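Local coordinates for kojibiose phosphorylase (Gut metagenome, PDB 6W0P), which is a glycoside hydrolase family 65 enzyme with an N-terminal beta-rich domain, a helical central catalytic domain and a C-terminal domain, at residues Y499-L504 and K527-S532; P615-E620 and S626-I631; D640-F645 and Y678-L683. One frame throughout, in Å; residues are numbered along the deposited sequence.

Contact 1. Residues Y499-L504 and K527-S532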
loop_
_atom_site.group_PDB
_atom_site.type_symbol
_atom_site.label_atom_id
_atom_site.label_comp_id
_atom_site.label_asym_id
_atom_site.label_seq_id
_atom_site.Cartn_x
_atom_site.Cartn_y
_atom_site.Cartn_z
ATOM N N TYR A 499 15.224 -29.715 13.248
ATOM C CA TYR A 499 16.703 -29.582 13.220
ATOM C C TYR A 499 17.208 -29.072 14.579
ATOM O O TYR A 499 18.212 -29.606 15.090
ATOM C CB TYR A 499 17.183 -28.685 12.079
ATOM C CG TYR A 499 18.671 -28.736 11.834
ATOM C CD1 TYR A 499 19.333 -29.944 11.647
ATOM C CD2 TYR A 499 19.422 -27.575 11.783
ATOM C CE1 TYR A 499 20.701 -29.998 11.414
ATOM C CE2 TYR A 499 20.785 -27.608 11.544
ATOM C CZ TYR A 499 21.429 -28.819 11.365
ATOM O OH TYR A 499 22.779 -28.840 11.140
ATOM N N LEU A 500 16.571 -28.049 15.139
ATOM C CA LEU A 500 17.036 -27.460 16.414
ATOM C C LEU A 500 16.944 -28.536 17.497
ATOM O O LEU A 500 17.927 -28.733 18.213
ATOM C CB LEU A 500 16.187 -26.246 16.795
ATOM C CG LEU A 500 16.536 -25.630 18.146
ATOM C CD1 LEU A 500 18.017 -25.302 18.232
ATOM C CD2 LEU A 500 15.710 -24.381 18.408
ATOM N N ASP A 501 15.784 -29.186 17.583
ATOM C CA ASP A 501 15.518 -30.331 18.484
ATOM C C ASP A 501 16.677 -31.337 18.440
ATOM O O ASP A 501 17.203 -31.652 19.524
ATOM C CB ASP A 501 14.184 -30.998 18.156
ATOM C CG ASP A 501 13.913 -32.144 19.116
ATOM O OD1 ASP A 501 14.580 -33.188 18.940
ATOM O OD2 ASP A 501 13.103 -31.962 20.074
ATOM N N LYS A 502 17.053 -31.819 17.246
ATOM C CA LYS A 502 18.170 -32.780 17.028
ATOM C C LYS A 502 19.515 -32.167 17.455
ATOM O O LYS A 502 20.301 -32.888 18.089
ATOM C CB LYS A 502 18.217 -33.235 15.571
ATOM C CG LYS A 502 19.428 -34.077 15.199
ATOM C CD LYS A 502 19.181 -34.971 14.001
ATOM C CE LYS A 502 20.442 -35.322 13.245
ATOM N NZ LYS A 502 20.936 -34.145 12.487
ATOM N N ILE A 503 19.789 -30.890 17.169
ATOM C CA ILE A 503 21.054 -30.254 17.642
ATOM C C ILE A 503 21.053 -30.150 19.183
ATOM O O ILE A 503 22.111 -30.385 19.790
ATOM C CB ILE A 503 21.313 -28.902 16.958
ATOM C CG1 ILE A 503 21.520 -29.056 15.448
ATOM C CG2 ILE A 503 22.502 -28.208 17.599
ATOM C CD1 ILE A 503 22.835 -29.717 15.062
ATOM N N LEU A 504 19.925 -29.843 19.816
ATOM C CA LEU A 504 19.866 -29.685 21.292
ATOM C C LEU A 504 20.068 -31.045 21.978
ATOM O O LEU A 504 20.618 -31.048 23.079
ATOM C CB LEU A 504 18.541 -29.028 21.684
ATOM C CG LEU A 504 18.392 -27.570 21.245
ATOM C CD1 LEU A 504 17.055 -26.989 21.689
ATOM C CD2 LEU A 504 19.536 -26.716 21.768
ATOM N N LYS A 527 6.588 -26.119 23.913
ATOM C CA LYS A 527 5.770 -25.466 22.859
ATOM C C LYS A 527 6.320 -25.909 21.495
ATOM O O LYS A 527 5.525 -26.349 20.663
ATOM C CB LYS A 527 5.716 -23.940 22.987
ATOM C CG LYS A 527 4.736 -23.306 22.001
ATOM C CD LYS A 527 4.742 -21.803 21.915
ATOM C CE LYS A 527 3.687 -21.360 20.929
ATOM N NZ LYS A 527 3.653 -19.888 20.792
ATOM N N MET A 528 7.639 -25.866 21.306
ATOM C CA MET A 528 8.261 -26.184 19.996
ATOM C C MET A 528 7.885 -27.605 19.591
ATOM O O MET A 528 7.480 -27.786 18.425
ATOM C CB MET A 528 9.782 -26.048 19.994
ATOM C CG MET A 528 10.351 -26.149 18.589
ATOM S SD MET A 528 12.072 -25.643 18.468
ATOM C CE MET A 528 12.896 -27.072 19.171
ATOM N N LYS A 529 7.981 -28.565 20.516
ATOM C CA LYS A 529 7.587 -29.976 20.254
ATOM C C LYS A 529 6.102 -30.032 19.889
ATOM O O LYS A 529 5.766 -30.717 18.905
ATOM C CB LYS A 529 7.889 -30.902 21.440
ATOM C CG LYS A 529 9.303 -31.476 21.462
ATOM C CD LYS A 529 9.679 -32.133 22.802
ATOM C CE LYS A 529 11.157 -32.455 22.922
ATOM N NZ LYS A 529 11.577 -33.445 21.902
ATOM N N ASP A 530 5.237 -29.373 20.654
ATOM C CA ASP A 530 3.775 -29.451 20.404
ATOM C C ASP A 530 3.470 -28.770 19.053
ATOM O O ASP A 530 2.655 -29.330 18.302
ATOM C CB ASP A 530 2.950 -28.905 21.576
ATOM C CG ASP A 530 1.450 -29.076 21.366
ATOM O OD1 ASP A 530 1.003 -30.242 21.205
ATOM O OD2 ASP A 530 0.726 -28.029 21.321
ATOM N N ALA A 531 4.096 -27.628 18.732
ATOM C CA ALA A 531 3.814 -26.892 17.469
ATOM C C ALA A 531 4.278 -27.748 16.281
ATOM O O ALA A 531 3.540 -27.859 15.278
ATOM C CB ALA A 531 4.433 -25.513 17.491
ATOM N N SER A 532 5.408 -28.436 16.447
ATOM C CA SER A 532 6.011 -29.328 15.429
ATOM C C SER A 532 5.030 -30.450 15.109
ATOM O O SER A 532 4.798 -30.708 13.929
ATOM C CB SER A 532 7.332 -29.850 15.904
ATOM O OG SER A 532 8.066 -30.405 14.830
#
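Leu-500 packs against Met-528, and next to this pair Lys-529 reaches across to Asp-501, which divides the helix-helix contact into an apolar inner half and a charged outer half. The inner half is the tight one. Atom SD of Met-528 lies 3.9 Å from CD2 of Leu-500, and the two side chains cross at about a right angle. Met-528 leaves its helix with CG anti to the backbone N and then bends at its third torsion (chi3 76°), a turn that lays its terminal CE against the opposite helix. There CE of Met-528 comes within 3.9 Å of the backbone N of Asp-501. Both apolar residues are buried: Leu-500 also touches Val-449 and Ser-452 of helix 437-458, and Met-528 touches Phe-497 and Phe-520.

The outer half depends on one charged pair. NZ of Lys-529 donates to OD2 of Asp-501 at 2.8 Å in a salt bridge, and OD2 accepts through its syn lone pair. The bridge is one-pronged, with OD1 of Asp-501 4.2 Å from NZ of Lys-529. The lysine chain runs extended until its last torsion (chi4 -63°), where it folds the ammonium group round to the carboxylate. Lys-529 is exposed and Asp-501 partly so, which places the bridge at the solvent margin of the contact.

The backbones stay well apart. The axes of the two short segments approach to 11.2 Å, and the 186 Å² buried between them comes mainly from four residues. With an angle of 139° between their directions, the segments run roughly antiparallel. Helix 522-534 lies against helix 487-504, which itself packs on helices 437-458 and 418-434, consistent with the periphery of the (alpha/alpha)6 barrel found in family 65.

Contact 2. Residues P615-E620 and S626-I631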
loop_
_atom_site.group_PDB
_atom_site.type_symbol
_atom_site.label_atom_id
_atom_site.label_comp_id
_atom_site.label_asym_id
_atom_site.label_seq_id
_atom_site.Cartn_x
_atom_site.Cartn_y
_atom_site.Cartn_z
ATOM N N PRO A 615 2.045 -26.718 -14.784
ATOM C CA PRO A 615 1.173 -26.049 -15.766
ATOM C C PRO A 615 0.322 -24.862 -15.254
ATOM O O PRO A 615 -0.227 -24.122 -16.074
ATOM C CB PRO A 615 0.246 -27.162 -16.290
ATOM C CG PRO A 615 0.284 -28.248 -15.226
ATOM C CD PRO A 615 1.616 -28.101 -14.504
ATOM N N ARG A 616 0.252 -24.671 -13.931
ATOM C CA ARG A 616 -0.334 -23.462 -13.301
ATOM C C ARG A 616 0.727 -22.380 -13.054
ATOM O O ARG A 616 0.345 -21.310 -12.540
ATOM C CB ARG A 616 -1.007 -23.851 -11.988
ATOM C CG ARG A 616 -2.147 -24.837 -12.182
ATOM C CD ARG A 616 -2.884 -25.160 -10.904
ATOM N NE ARG A 616 -4.211 -25.682 -11.192
ATOM C CZ ARG A 616 -4.458 -26.930 -11.599
ATOM N NH1 ARG A 616 -3.462 -27.784 -11.787
ATOM N NH2 ARG A 616 -5.702 -27.318 -11.818
ATOM N N THR A 617 2.000 -22.618 -13.380
ATOM C CA THR A 617 3.122 -21.719 -12.997
ATOM C C THR A 617 3.515 -20.837 -14.196
ATOM O O THR A 617 3.856 -21.359 -15.268
ATOM C CB THR A 617 4.307 -22.495 -12.441
ATOM O OG1 THR A 617 3.822 -23.287 -11.363
ATOM C CG2 THR A 617 5.403 -21.564 -11.975
ATOM N N LEU A 618 3.435 -19.523 -14.005
ATOM C CA LEU A 618 3.713 -18.515 -15.058
ATOM C C LEU A 618 5.210 -18.488 -15.347
ATOM O O LEU A 618 5.566 -18.223 -16.491
ATOM C CB LEU A 618 3.194 -17.166 -14.558
ATOM C CG LEU A 618 2.825 -16.133 -15.607
ATOM C CD1 LEU A 618 1.769 -16.645 -16.551
ATOM C CD2 LEU A 618 2.336 -14.871 -14.910
ATOM N N HIS A 619 6.056 -18.794 -14.366
ATOM C CA HIS A 619 7.531 -18.799 -14.529
ATOM C C HIS A 619 7.982 -17.343 -14.652
ATOM O O HIS A 619 8.877 -17.090 -15.484
ATOM C CB HIS A 619 7.997 -19.648 -15.739
ATOM C CG HIS A 619 7.547 -21.062 -15.654
ATOM N ND1 HIS A 619 7.939 -21.891 -14.615
ATOM C CD2 HIS A 619 6.663 -21.765 -16.392
ATOM C CE1 HIS A 619 7.326 -23.051 -14.737
ATOM N NE2 HIS A 619 6.541 -22.998 -15.817
ATOM N N GLU A 620 7.349 -16.435 -13.883
ATOM C CA GLU A 620 7.687 -14.991 -13.903
ATOM C C GLU A 620 9.166 -14.898 -13.535
ATOM O O GLU A 620 9.995 -14.720 -14.476
ATOM C CB GLU A 620 6.793 -14.157 -12.974
ATOM C CG GLU A 620 5.684 -13.409 -13.704
ATOM C CD GLU A 620 5.139 -12.165 -13.007
ATOM O OE1 GLU A 620 4.229 -11.500 -13.583
ATOM O OE2 GLU A 620 5.627 -11.839 -11.897
ATOM N N SER A 626 14.744 -23.036 -13.696
ATOM C CA SER A 626 15.818 -23.955 -13.236
ATOM C C SER A 626 15.255 -25.011 -12.263
ATOM O O SER A 626 15.710 -26.164 -12.301
ATOM C CB SER A 626 16.998 -23.179 -12.642
ATOM O OG SER A 626 16.652 -22.518 -11.426
ATOM N N ILE A 627 14.340 -24.632 -11.378
ATOM C CA ILE A 627 13.770 -25.555 -10.362
ATOM C C ILE A 627 12.944 -26.609 -11.100
ATOM O O ILE A 627 13.087 -27.797 -10.808
ATOM C CB ILE A 627 12.922 -24.789 -9.345
ATOM C CG1 ILE A 627 13.764 -23.769 -8.580
ATOM C CG2 ILE A 627 12.226 -25.754 -8.412
ATOM C CD1 ILE A 627 14.938 -24.392 -7.909
ATOM N N HIS A 628 12.119 -26.165 -12.036
ATOM C CA HIS A 628 11.254 -27.053 -12.849
ATOM C C HIS A 628 12.142 -27.961 -13.726
ATOM O O HIS A 628 11.812 -29.174 -13.853
ATOM C CB HIS A 628 10.209 -26.204 -13.614
ATOM C CG HIS A 628 9.161 -25.583 -12.743
ATOM N ND1 HIS A 628 9.286 -24.322 -12.188
ATOM C CD2 HIS A 628 7.969 -26.054 -12.325
ATOM C CE1 HIS A 628 8.223 -24.049 -11.469
ATOM N NE2 HIS A 628 7.400 -25.101 -11.537
ATOM N N SER A 629 13.220 -27.420 -14.326
ATOM C CA SER A 629 14.169 -28.225 -15.142
ATOM C C SER A 629 14.756 -29.328 -14.259
ATOM O O SER A 629 14.809 -30.485 -14.716
ATOM C CB SER A 629 15.290 -27.437 -15.769
ATOM O OG SER A 629 16.123 -28.334 -16.513
ATOM N N ILE A 630 15.157 -28.980 -13.031
ATOM C CA ILE A 630 15.867 -29.923 -12.119
ATOM C C ILE A 630 14.903 -31.025 -11.730
ATOM O O ILE A 630 15.311 -32.180 -11.785
ATOM C CB ILE A 630 16.460 -29.219 -10.889
ATOM C CG1 ILE A 630 17.663 -28.363 -11.308
ATOM C CG2 ILE A 630 16.819 -30.239 -9.819
ATOM C CD1 ILE A 630 17.885 -27.149 -10.459
ATOM N N ILE A 631 13.678 -30.662 -11.351
ATOM C CA ILE A 631 12.649 -31.655 -10.938
ATOM C C ILE A 631 12.282 -32.498 -12.167
ATOM O O ILE A 631 12.189 -33.707 -12.005
ATOM C CB ILE A 631 11.444 -30.981 -10.266
ATOM C CG1 ILE A 631 11.847 -30.390 -8.916
ATOM C CG2 ILE A 631 10.274 -31.953 -10.128
ATOM C CD1 ILE A 631 10.780 -29.472 -8.304
HETATM O O HOH W 1 5.367 -24.520 -9.567
#
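His-619 and His-628 form a T-shaped (edge-to-face) pair that ties the loop between helices 603-613 and 624-634 to the second of these helices, within the helical catalytic domain.

The aromatic interaction is well defined. The ring planes stand at 89° with centroids 4.6 Å apart, and CE1 of His-619 points at the middle of the His-628 ring, 3.5 Å from its ND1. With CG beside the backbone N (chi1 -58°) and a backbone at positive phi (71°), the His-619 ring is directed at the helix.

Apolar contact is slighter. The methyl CG2 of Thr-617 approaches CE1 of His-628 obliquely at 3.8 Å, while Pro-588 and Leu-591 also touch the His-628 side chain.

Hydrogen bonds orient both rings, and no direct one joins the two segments. His-619 is held at both nitrogens, ND1 by OG of Ser-624 and NE2 by OE2 of Glu-614; His-628 is held at ND1 by the carbonyl of Ser-624. Ser-624 therefore positions both members of the pair.

A single water makes the polar link between the segments. Thr-617 OG1, also bonded to the carbonyl of Tyr-613, accepts from this water at 2.7 Å, and the same water lies in the plane of the His-628 ring, at its edge, 2.9 Å from NE2.

Contact 3. Residues D640-F645 and Y678-L683; sequences DANNFF and YGFGGL
An offset edge-to-face aromatic pair joins two helices where helix 666-680 gives way to a glycine-rich turn: the ring edge of Phe-680 is directed toward the face of Phe-645 on helix 638-645. The centroids are 5.5 Å apart and the planes meet at 65°, tilted well away from a square T. The closest atoms are CE2 of Phe-680 and CD1 of Phe-645, at 3.7 Å. Farther round the rim, CZ of Phe-680 rests 3.9 Å from CB of Phe-645, and CG of Phe-645 lies in the plane of the Phe-680 ring. With CG anti to the backbone N, Phe-645 carries its ring toward Phe-680.

The other meta carbon of Phe-680, CE1, meets an amide. ND2 of Asn-642 comes within 3.8 Å of CE1 of Phe-680 near the ring plane, so the amide sits at the edge and does not point an N-H into the aromatic face; the two planes are turned 55° apart. The amide's hydrogen bonds lie outside the pair: ND2 of Asn-642 bonds to the carbonyl of Glu-638, and its OD1 accepts from the backbone N of Lys-698. These bonds fix the rotation of the amide beside the ring. Phe-680 is thus flanked by Asn-642 and Phe-645, and it contributes 95 Å² of the 159 Å² buried here.

After a wider pi-type turn at 678-680, the chain leaves helical geometry at Gly-682, whose positive phi (61°) favours glycine. The N of Gly-682 bonds to the carbonyl of Gly-679 at 3.1 Å. Around the pair, Phe-645 meets Trp-700 and packs on Asn-675 and Ile-676, so the contact lies between helices 638-645 and 666-680, with helix 624-634 beside Ala-641 and strand 702-709 against Phe-680 through Tyr-703.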
loop_
_atom_site.group_PDB
_atom_site.type_symbol
_atom_site.label_atom_id
_atom_site.label_comp_id
_atom_site.label_asym_id
_atom_site.label_seq_id
_atom_site.Cartn_x
_atom_site.Cartn_y
_atom_site.Cartn_z
ATOM N N ASP A 640 10.842 -31.525 -21.188
ATOM C CA ASP A 640 10.635 -30.445 -20.194
ATOM C C ASP A 640 11.973 -30.003 -19.579
ATOM O O ASP A 640 12.202 -28.790 -19.454
ATOM C CB ASP A 640 9.720 -30.929 -19.076
ATOM C CG ASP A 640 8.269 -31.067 -19.470
ATOM O OD1 ASP A 640 7.985 -30.957 -20.662
ATOM O OD2 ASP A 640 7.443 -31.292 -18.552
ATOM N N ALA A 641 12.822 -30.939 -19.148
ATOM C CA ALA A 641 14.116 -30.579 -18.513
ATOM C C ALA A 641 14.898 -29.683 -19.479
ATOM O O ALA A 641 15.438 -28.666 -19.031
ATOM C CB ALA A 641 14.923 -31.793 -18.118
ATOM N N ASN A 642 14.943 -30.054 -20.756
ATOM C CA ASN A 642 15.766 -29.367 -21.786
ATOM C C ASN A 642 15.114 -28.021 -22.151
ATOM O O ASN A 642 15.849 -27.016 -22.262
ATOM C CB ASN A 642 16.017 -30.286 -22.985
ATOM C CG ASN A 642 17.183 -31.221 -22.750
ATOM O OD1 ASN A 642 18.272 -30.959 -23.231
ATOM N ND2 ASN A 642 16.992 -32.284 -21.974
ATOM N N ASN A 643 13.789 -27.991 -22.309
ATOM C CA ASN A 643 13.026 -26.744 -22.603
ATOM C C ASN A 643 13.250 -25.701 -21.489
ATOM O O ASN A 643 13.564 -24.531 -21.825
ATOM C CB ASN A 643 11.533 -27.020 -22.841
ATOM C CG ASN A 643 11.266 -27.654 -24.183
ATOM O OD1 ASN A 643 12.137 -27.652 -25.050
ATOM N ND2 ASN A 643 10.079 -28.225 -24.352
ATOM N N PHE A 644 13.115 -26.101 -20.217
ATOM C CA PHE A 644 13.283 -25.223 -19.028
ATOM C C PHE A 644 14.740 -24.742 -18.905
ATOM O O PHE A 644 14.965 -23.555 -18.452
ATOM C CB PHE A 644 12.800 -25.909 -17.744
ATOM C CG PHE A 644 11.303 -25.842 -17.538
ATOM C CD1 PHE A 644 10.646 -24.606 -17.543
ATOM C CD2 PHE A 644 10.552 -26.992 -17.321
ATOM C CE1 PHE A 644 9.271 -24.521 -17.378
ATOM C CE2 PHE A 644 9.171 -26.913 -17.153
ATOM C CZ PHE A 644 8.537 -25.674 -17.160
ATOM N N PHE A 645 15.718 -25.576 -19.258
ATOM C CA PHE A 645 17.116 -25.101 -19.311
ATOM C C PHE A 645 17.190 -23.945 -20.307
ATOM O O PHE A 645 17.611 -22.886 -19.875
ATOM C CB PHE A 645 18.124 -26.181 -19.687
ATOM C CG PHE A 645 19.539 -25.660 -19.686
ATOM C CD1 PHE A 645 20.243 -25.521 -18.499
ATOM C CD2 PHE A 645 20.160 -25.290 -20.868
ATOM C CE1 PHE A 645 21.539 -25.038 -18.491
ATOM C CE2 PHE A 645 21.464 -24.820 -20.863
ATOM C CZ PHE A 645 22.146 -24.689 -19.673
ATOM N N TYR A 678 22.776 -29.884 -10.304
ATOM C CA TYR A 678 21.599 -30.535 -9.674
ATOM C C TYR A 678 20.690 -31.149 -10.745
ATOM O O TYR A 678 20.071 -32.183 -10.476
ATOM C CB TYR A 678 20.802 -29.566 -8.806
ATOM C CG TYR A 678 21.464 -29.228 -7.498
ATOM C CD1 TYR A 678 21.697 -30.200 -6.538
ATOM C CD2 TYR A 678 21.845 -27.932 -7.200
ATOM C CE1 TYR A 678 22.309 -29.904 -5.326
ATOM C CE2 TYR A 678 22.448 -27.616 -5.990
ATOM C CZ TYR A 678 22.699 -28.608 -5.061
ATOM O OH TYR A 678 23.253 -28.274 -3.862
ATOM N N GLY A 679 20.614 -30.512 -11.912
ATOM C CA GLY A 679 19.693 -30.885 -12.996
ATOM C C GLY A 679 20.257 -32.019 -13.822
ATOM O O GLY A 679 19.995 -33.186 -13.483
ATOM N N PHE A 680 20.985 -31.692 -14.882
ATOM C CA PHE A 680 21.547 -32.696 -15.806
ATOM C C PHE A 680 22.435 -33.650 -15.012
ATOM O O PHE A 680 22.318 -34.833 -15.266
ATOM C CB PHE A 680 22.248 -32.027 -16.982
ATOM C CG PHE A 680 21.313 -31.240 -17.865
ATOM C CD1 PHE A 680 20.271 -31.861 -18.538
ATOM C CD2 PHE A 680 21.465 -29.877 -18.017
ATOM C CE1 PHE A 680 19.402 -31.131 -19.333
ATOM C CE2 PHE A 680 20.600 -29.155 -18.816
ATOM C CZ PHE A 680 19.568 -29.773 -19.459
ATOM N N GLY A 681 23.238 -33.168 -14.064
ATOM C CA GLY A 681 24.160 -34.014 -13.275
ATOM C C GLY A 681 23.437 -34.877 -12.249
ATOM O O GLY A 681 23.993 -35.920 -11.875
ATOM N N GLY A 682 22.244 -34.477 -11.803
ATOM C CA GLY A 682 21.477 -35.166 -10.746
ATOM C C GLY A 682 22.219 -35.210 -9.417
ATOM O O GLY A 682 21.982 -36.119 -8.635
ATOM N N LEU A 683 23.066 -34.228 -9.126
ATOM C CA LEU A 683 23.792 -34.191 -7.835
ATOM C C LEU A 683 22.799 -34.158 -6.659
ATOM O O LEU A 683 21.809 -33.408 -6.698
ATOM C CB LEU A 683 24.723 -32.978 -7.811
ATOM C CG LEU A 683 25.353 -32.701 -6.448
ATOM C CD1 LEU A 683 26.356 -33.770 -6.093
ATOM C CD2 LEU A 683 26.002 -31.329 -6.437
#

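In the fold
Contacts 2 and 3 are buried and adjoining, with centres about 11 Å apart, whereas contact 1 is partly buried and lies about 32 Å and 35 Å, centre to centre, from them. Contacts 2 and 3 share no helix, but helices 624-634 and 638-645 follow each other in the chain and touch: OG of Ser-629 and O of Ala-641 are 2.6 Å apart, a probable hydrogen bond, and His-619 meets Phe-644 edge-to-face. Chemistry follows location. The peripheral contact 1 combines an apolar pair with a salt bridge near solvent; the two interior contacts depend on aromatic edges and faces, with histidines and a water in contact 2 and phenylalanines beside an amide in contact 3.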